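Local coordinates for protein aminopentol aminotransferase (Sphingopyxis macrogoltabida, PDB 6HBS) that deaminates aminopentol, the hydrolysed form of fumonisin B1, to its 2-keto derivative with pyridoxal 5'-phosphate as cofactor and preferably pyruvate as amino acceptor, at residues A[57-62]-A[374-379]; A[137-142]-A[187-192]. All blocks are in the same frame, centred on the assembly; numbering follows the deposited sequence.

Contact 1. Residues A[57-62]-A[374-379]; sequences DYMCAY and PYHNMF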
loop_
_atom_site.group_PDB
_atom_site.type_symbol
_atom_site.label_atom_id
_atom_site.label_comp_id
_atom_site.label_asym_id
_atom_site.label_seq_id
_atom_site.Cartn_x
_atom_site.Cartn_y
_atom_site.Cartn_z
ATOM N N ASP A 57 -6.052 7.888 23.865
ATOM C CA ASP A 57 -6.398 7.085 22.696
ATOM C C ASP A 57 -6.099 5.595 22.936
ATOM O O ASP A 57 -4.958 5.204 22.902
ATOM C CB ASP A 57 -5.658 7.638 21.480
ATOM C CG ASP A 57 -5.770 6.775 20.235
ATOM O OD1 ASP A 57 -6.822 6.133 20.055
ATOM O OD2 ASP A 57 -4.753 6.690 19.518
ATOM N N TYR A 58 -7.138 4.764 23.123
ATOM C CA TYR A 58 -6.931 3.321 23.313
ATOM C C TYR A 58 -7.067 2.565 21.984
ATOM O O TYR A 58 -7.031 1.346 21.984
ATOM C CB TYR A 58 -7.820 2.761 24.442
ATOM C CG TYR A 58 -7.346 3.252 25.782
ATOM C CD1 TYR A 58 -6.264 2.655 26.401
ATOM C CD2 TYR A 58 -7.865 4.395 26.350
ATOM C CE1 TYR A 58 -5.762 3.134 27.607
ATOM C CE2 TYR A 58 -7.360 4.910 27.536
ATOM C CZ TYR A 58 -6.328 4.253 28.189
ATOM O OH TYR A 58 -5.797 4.731 29.351
ATOM N N MET A 59 -7.143 3.276 20.854
ATOM C CA MET A 59 -7.028 2.601 19.542
ATOM C C MET A 59 -5.582 2.589 19.045
ATOM O O MET A 59 -5.219 1.757 18.228
ATOM C CB MET A 59 -7.884 3.268 18.472
ATOM C CG MET A 59 -9.341 3.260 18.739
ATOM S SD MET A 59 -9.915 1.773 19.551
ATOM C CE MET A 59 -9.630 0.481 18.362
ATOM N N CYS A 60 -4.751 3.500 19.542
ATOM C CA CYS A 60 -3.364 3.664 19.021
ATOM C C CYS A 60 -3.396 3.632 17.475
ATOM O O CYS A 60 -2.628 2.931 16.819
ATOM C CB CYS A 60 -2.414 2.583 19.499
ATOM S SG CYS A 60 -2.147 2.541 21.288
ATOM N N ALA A 61 -4.300 4.418 16.911
ATOM C CA ALA A 61 -4.419 4.583 15.452
ATOM C C ALA A 61 -4.760 3.236 14.780
ATOM O O ALA A 61 -4.448 3.034 13.614
ATOM C CB ALA A 61 -3.121 5.178 14.937
ATOM N N TYR A 62 -5.403 2.329 15.532
ATOM C CA TYR A 62 -5.789 0.947 15.135
ATOM C C TYR A 62 -4.555 0.079 14.969
ATOM O O TYR A 62 -4.544 -0.823 14.172
ATOM C CB TYR A 62 -6.664 0.921 13.872
ATOM C CG TYR A 62 -8.102 1.261 14.138
ATOM C CD1 TYR A 62 -8.547 2.571 14.175
ATOM C CD2 TYR A 62 -9.029 0.259 14.347
ATOM C CE1 TYR A 62 -9.877 2.874 14.436
ATOM C CE2 TYR A 62 -10.365 0.536 14.578
ATOM C CZ TYR A 62 -10.789 1.847 14.617
ATOM O OH TYR A 62 -12.107 2.089 14.861
ATOM N N PRO A 374 -16.347 -0.024 21.353
ATOM C CA PRO A 374 -17.300 -1.046 21.777
ATOM C C PRO A 374 -17.341 -2.347 20.965
ATOM O O PRO A 374 -18.008 -3.279 21.440
ATOM C CB PRO A 374 -18.641 -0.314 21.615
ATOM C CG PRO A 374 -18.424 0.576 20.450
ATOM C CD PRO A 374 -17.013 1.078 20.640
ATOM N N TYR A 375 -16.646 -2.438 19.799
ATOM C CA TYR A 375 -16.693 -3.723 19.030
ATOM C C TYR A 375 -15.321 -4.206 18.512
ATOM O O TYR A 375 -15.203 -5.366 18.117
ATOM C CB TYR A 375 -17.798 -3.671 17.961
ATOM C CG TYR A 375 -17.570 -2.771 16.780
ATOM C CD1 TYR A 375 -16.618 -3.080 15.811
ATOM C CD2 TYR A 375 -18.325 -1.625 16.603
ATOM C CE1 TYR A 375 -16.408 -2.268 14.701
ATOM C CE2 TYR A 375 -18.118 -0.792 15.507
ATOM C CZ TYR A 375 -17.170 -1.123 14.545
ATOM O OH TYR A 375 -16.955 -0.302 13.481
ATOM N N HIS A 376 -14.288 -3.363 18.545
ATOM C CA HIS A 376 -12.967 -3.672 18.005
ATOM C C HIS A 376 -11.975 -3.672 19.152
ATOM O O HIS A 376 -12.054 -2.816 20.051
ATOM C CB HIS A 376 -12.559 -2.647 16.935
ATOM C CG HIS A 376 -11.328 -2.972 16.143
ATOM N ND1 HIS A 376 -10.055 -2.963 16.699
ATOM C CD2 HIS A 376 -11.170 -3.253 14.820
ATOM C CE1 HIS A 376 -9.163 -3.261 15.765
ATOM N NE2 HIS A 376 -9.831 -3.441 14.583
ATOM N N ASN A 377 -10.996 -4.574 19.102
ATOM C CA ASN A 377 -10.016 -4.603 20.158
ATOM C C ASN A 377 -9.247 -3.284 20.185
ATOM O O ASN A 377 -9.098 -2.602 19.159
ATOM C CB ASN A 377 -9.021 -5.764 20.084
ATOM C CG ASN A 377 -8.019 -5.619 18.961
ATOM O OD1 ASN A 377 -8.304 -6.011 17.837
ATOM N ND2 ASN A 377 -6.853 -5.040 19.250
ATOM N N MET A 378 -8.782 -2.948 21.400
ATOM C CA MET A 378 -7.982 -1.772 21.660
ATOM C C MET A 378 -6.513 -2.153 21.750
ATOM O O MET A 378 -6.138 -3.309 21.561
ATOM C CB MET A 378 -8.511 -1.093 22.927
ATOM C CG MET A 378 -9.802 -0.401 22.615
ATOM S SD MET A 378 -10.793 -0.001 24.060
ATOM C CE MET A 378 -11.572 -1.586 24.354
ATOM N N PHE A 379 -5.678 -1.142 21.978
ATOM C CA PHE A 379 -4.253 -1.270 22.013
ATOM C C PHE A 379 -3.673 -0.327 23.072
ATOM O O PHE A 379 -4.154 0.794 23.241
ATOM C CB PHE A 379 -3.632 -0.861 20.674
ATOM C CG PHE A 379 -4.057 -1.654 19.461
ATOM C CD1 PHE A 379 -5.255 -1.396 18.816
ATOM C CD2 PHE A 379 -3.268 -2.694 18.996
ATOM C CE1 PHE A 379 -5.609 -2.117 17.684
ATOM C CE2 PHE A 379 -3.634 -3.428 17.875
ATOM C CZ PHE A 379 -4.783 -3.114 17.205
#
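The carbonyl oxygen Tyr-58 O receives the backbone N-H of Phe-379 at 2.8 Å in a fairly straight bond (N-H...O 164°), the one hydrogen bond between 57-62 and 374-379. Met-378 CB packs against the same oxygen at 3.0 Å, a tight approach. Beyond it the Phe-379 side chain packs against the turn of 57-62: Phe-379 CD1 lies 3.2 Å from Met-59 O, CE1 and CZ reach the carbonyl group of Tyr-62, and CB rests against the Cys-60 side chain. Asn-377 ND2 sits over one face of the phenyl ring, toward its rim, while bonded to Met-378 O. Met-59 starts out away from 374-379, but bends at chi2 and chi3 (-36° and -65°), and this brings its methyl back: Met-59 CE touches Asn-377 O at 3.2 Å and also lies over one face of the Tyr-62 ring, toward its rim. Asn-377 O accepts His-376 ND1 at 2.7 Å, a bond lying in the imidazole plane and on a carbonyl lone pair, which fixes the rotation of that ring. The face so presented takes the edge of Tyr-62, CE2 above the ring centre, in a T-shaped stack with centroids 5.0 Å apart. Within 57-62, Asp-57 OD1 accepts Met-59 N at 3.0 Å in an Asx turn, and its OD2 bonds Tyr-69 OH. Ala-61 N donates to Thr-89 OG1 of the second subunit, placing the turn at the dimer interface. His-376 approaches the bound pyridoxal phosphate to about 6 Å between side chain and cofactor, and Asn-377 OD1 bonds the cofactor-pocket residue Arg-233: two buried loops meeting beside the active site of a class-III aminotransferase.

Contact 2. Residues A[137-142]-A[187-192]; sequences TILCAK and GDIAAV
Thr-137 OG1 donates to Asp-188 OD2 at 2.7 Å, reaching the oxygen from above the carboxylate plane, with the two side chains crossing at about a right angle. Beside it Thr-137 N bonds Asp-188 O at 2.9 Å, nearly in line with that carbonyl, so one residue holds both N-H and hydroxyl of the other. Asp-188 CG is anti to its backbone N (chi1 -171°), a turn that takes the carboxylate toward the start of strand 137-141. Thr-137 O in turn accepts Ala-190 N at 2.8 Å, and Leu-139 N reaches Ala-191 O at 2.8 Å in an almost straight bond (177°). The strands are parallel, but the pairing slips by one residue between Thr-137 with Ile-189 and Ile-138 with Ala-191; Ala-190 is the extra residue of this beta bulge. On one face of the sheet Ile-189 CD1 touches both Thr-137 CG2 and Leu-139 CD1, 3.8 Å from each, and Leu-139 CD1 goes on to touch Val-192 CG2. On the other face Ile-138 CD1 meets Ala-191 CB, and it also touches CB of the bulge residue Ala-190. Phe-182 of helix 175-184 packs on Leu-139, Ile-189 and Val-192, while helix 118-133 covers Ile-138 and both alanines. Further out, Asp-188 OD1 accepts Lys-136 N, which steadies the carboxylate from its other oxygen. An alanine in place of Asp-188 would probably leave the Thr-137 hydroxyl and the Lys-136 N-H without this acceptor and the hydroxyl freer to turn. The contact thus joins two inner strands of the large sheet by backbone hydrogen bonds, with apolar side chains packed on both faces and a carboxylate bridging the strand starts, where its charge is probably offset in part by the N-H and hydroxyl donors it accepts.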
loop_
_atom_site.group_PDB
_atom_site.type_symbol
_atom_site.label_atom_id
_atom_site.label_comp_id
_atom_site.label_asym_id
_atom_site.label_seq_id
_atom_site.Cartn_x
_atom_site.Cartn_y
_atom_site.Cartn_z
ATOM N N THR A 137 -4.737 -24.885 -2.276
ATOM C CA THR A 137 -5.662 -24.572 -1.186
ATOM C C THR A 137 -4.950 -23.786 -0.079
ATOM O O THR A 137 -3.923 -24.194 0.467
ATOM C CB THR A 137 -6.391 -25.813 -0.638
ATOM O OG1 THR A 137 -7.109 -26.437 -1.714
ATOM C CG2 THR A 137 -7.364 -25.434 0.461
ATOM N N ILE A 138 -5.564 -22.663 0.276
ATOM C CA ILE A 138 -5.126 -21.845 1.407
ATOM C C ILE A 138 -6.127 -22.038 2.558
ATOM O O ILE A 138 -7.315 -21.824 2.379
ATOM C CB ILE A 138 -5.019 -20.365 0.981
ATOM C CG1 ILE A 138 -3.983 -20.191 -0.128
ATOM C CG2 ILE A 138 -4.724 -19.481 2.178
ATOM C CD1 ILE A 138 -2.552 -20.340 0.298
ATOM N N LEU A 139 -5.635 -22.460 3.721
ATOM C CA LEU A 139 -6.532 -22.655 4.881
ATOM C C LEU A 139 -6.525 -21.413 5.781
ATOM O O LEU A 139 -5.466 -21.035 6.289
ATOM C CB LEU A 139 -6.080 -23.884 5.667
ATOM C CG LEU A 139 -6.184 -25.220 4.920
ATOM C CD1 LEU A 139 -5.782 -26.383 5.820
ATOM C CD2 LEU A 139 -7.558 -25.399 4.319
ATOM N N CYS A 140 -7.707 -20.848 6.036
ATOM C CA CYS A 140 -7.851 -19.712 6.961
ATOM C C CYS A 140 -8.938 -20.062 7.989
ATOM O O CYS A 140 -9.792 -20.915 7.736
ATOM C CB CYS A 140 -8.221 -18.435 6.209
ATOM S SG CYS A 140 -6.957 -17.970 4.993
ATOM N N ALA A 141 -8.858 -19.433 9.162
ATOM C CA ALA A 141 -9.866 -19.566 10.204
ATOM C C ALA A 141 -11.117 -18.803 9.777
ATOM O O ALA A 141 -11.003 -17.678 9.260
ATOM C CB ALA A 141 -9.306 -19.012 11.493
ATOM N N LYS A 142 -12.308 -19.390 10.004
ATOM C CA LYS A 142 -13.570 -18.708 9.790
ATOM C C LYS A 142 -13.571 -17.381 10.556
ATOM O O LYS A 142 -13.242 -17.354 11.746
ATOM C CB LYS A 142 -14.762 -19.496 10.349
ATOM C CG LYS A 142 -15.135 -20.739 9.576
ATOM C CD LYS A 142 -16.173 -21.623 10.287
ATOM C CE LYS A 142 -16.342 -22.976 9.615
ATOM N NZ LYS A 142 -15.205 -23.884 9.927
ATOM N N GLY A 187 -3.669 -33.494 0.102
ATOM C CA GLY A 187 -2.620 -33.370 -0.919
ATOM C C GLY A 187 -2.566 -31.987 -1.580
ATOM O O GLY A 187 -1.719 -31.740 -2.452
ATOM N N ASP A 188 -3.463 -31.072 -1.216
ATOM C CA ASP A 188 -3.543 -29.820 -1.977
ATOM C C ASP A 188 -3.382 -28.594 -1.073
ATOM O O ASP A 188 -3.819 -27.517 -1.469
ATOM C CB ASP A 188 -4.854 -29.721 -2.745
ATOM C CG ASP A 188 -4.899 -28.551 -3.717
ATOM O OD1 ASP A 188 -3.897 -28.323 -4.431
ATOM O OD2 ASP A 188 -5.919 -27.866 -3.736
ATOM N N ILE A 189 -2.801 -28.740 0.120
ATOM C CA ILE A 189 -2.701 -27.549 1.019
ATOM C C ILE A 189 -1.385 -26.813 0.710
ATOM O O ILE A 189 -0.284 -27.341 0.856
ATOM C CB ILE A 189 -2.813 -27.883 2.514
ATOM C CG1 ILE A 189 -4.075 -28.698 2.832
ATOM C CG2 ILE A 189 -2.728 -26.595 3.341
ATOM C CD1 ILE A 189 -5.346 -28.049 2.393
ATOM N N ALA A 190 -1.532 -25.553 0.308
ATOM C CA ALA A 190 -0.378 -24.689 0.027
ATOM C C ALA A 190 0.099 -24.036 1.327
ATOM O O ALA A 190 1.302 -23.917 1.580
ATOM C CB ALA A 190 -0.770 -23.659 -0.992
ATOM N N ALA A 191 -0.859 -23.617 2.168
ATOM C CA ALA A 191 -0.544 -22.940 3.410
ATOM C C ALA A 191 -1.715 -22.959 4.396
ATOM O O ALA A 191 -2.883 -23.074 3.993
ATOM C CB ALA A 191 -0.165 -21.519 3.110
ATOM N N VAL A 192 -1.355 -22.782 5.670
ATOM C CA VAL A 192 -2.242 -22.449 6.786
ATOM C C VAL A 192 -1.903 -21.025 7.258
ATOM O O VAL A 192 -0.754 -20.747 7.652
ATOM C CB VAL A 192 -2.012 -23.407 7.981
ATOM C CG1 VAL A 192 -2.745 -22.926 9.229
ATOM C CG2 VAL A 192 -2.391 -24.841 7.659
#

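Contact 1 and contact 2 lie in separate parts of the same class-III aminotransferase chain, their centres 30 Å apart and their nearest atoms about 14 Å apart. Along the sequence the order is 57-62, 137-142, 187-192, 374-379, so both strands of contact 2 fall within the 311 residues that separate the two loops of contact 1. Contact 2 belongs to the seven-stranded mixed sheet; contact 1 joins loops that follow strands 54-57 and 370-371, neighbours in the four-stranded sheet. The long-range closure at contact 1 thus brings distant chain regions together beside the cofactor and the second subunit, whereas contact 2 pairs two adjacent parallel strands of the sheet, away from the annotated sites.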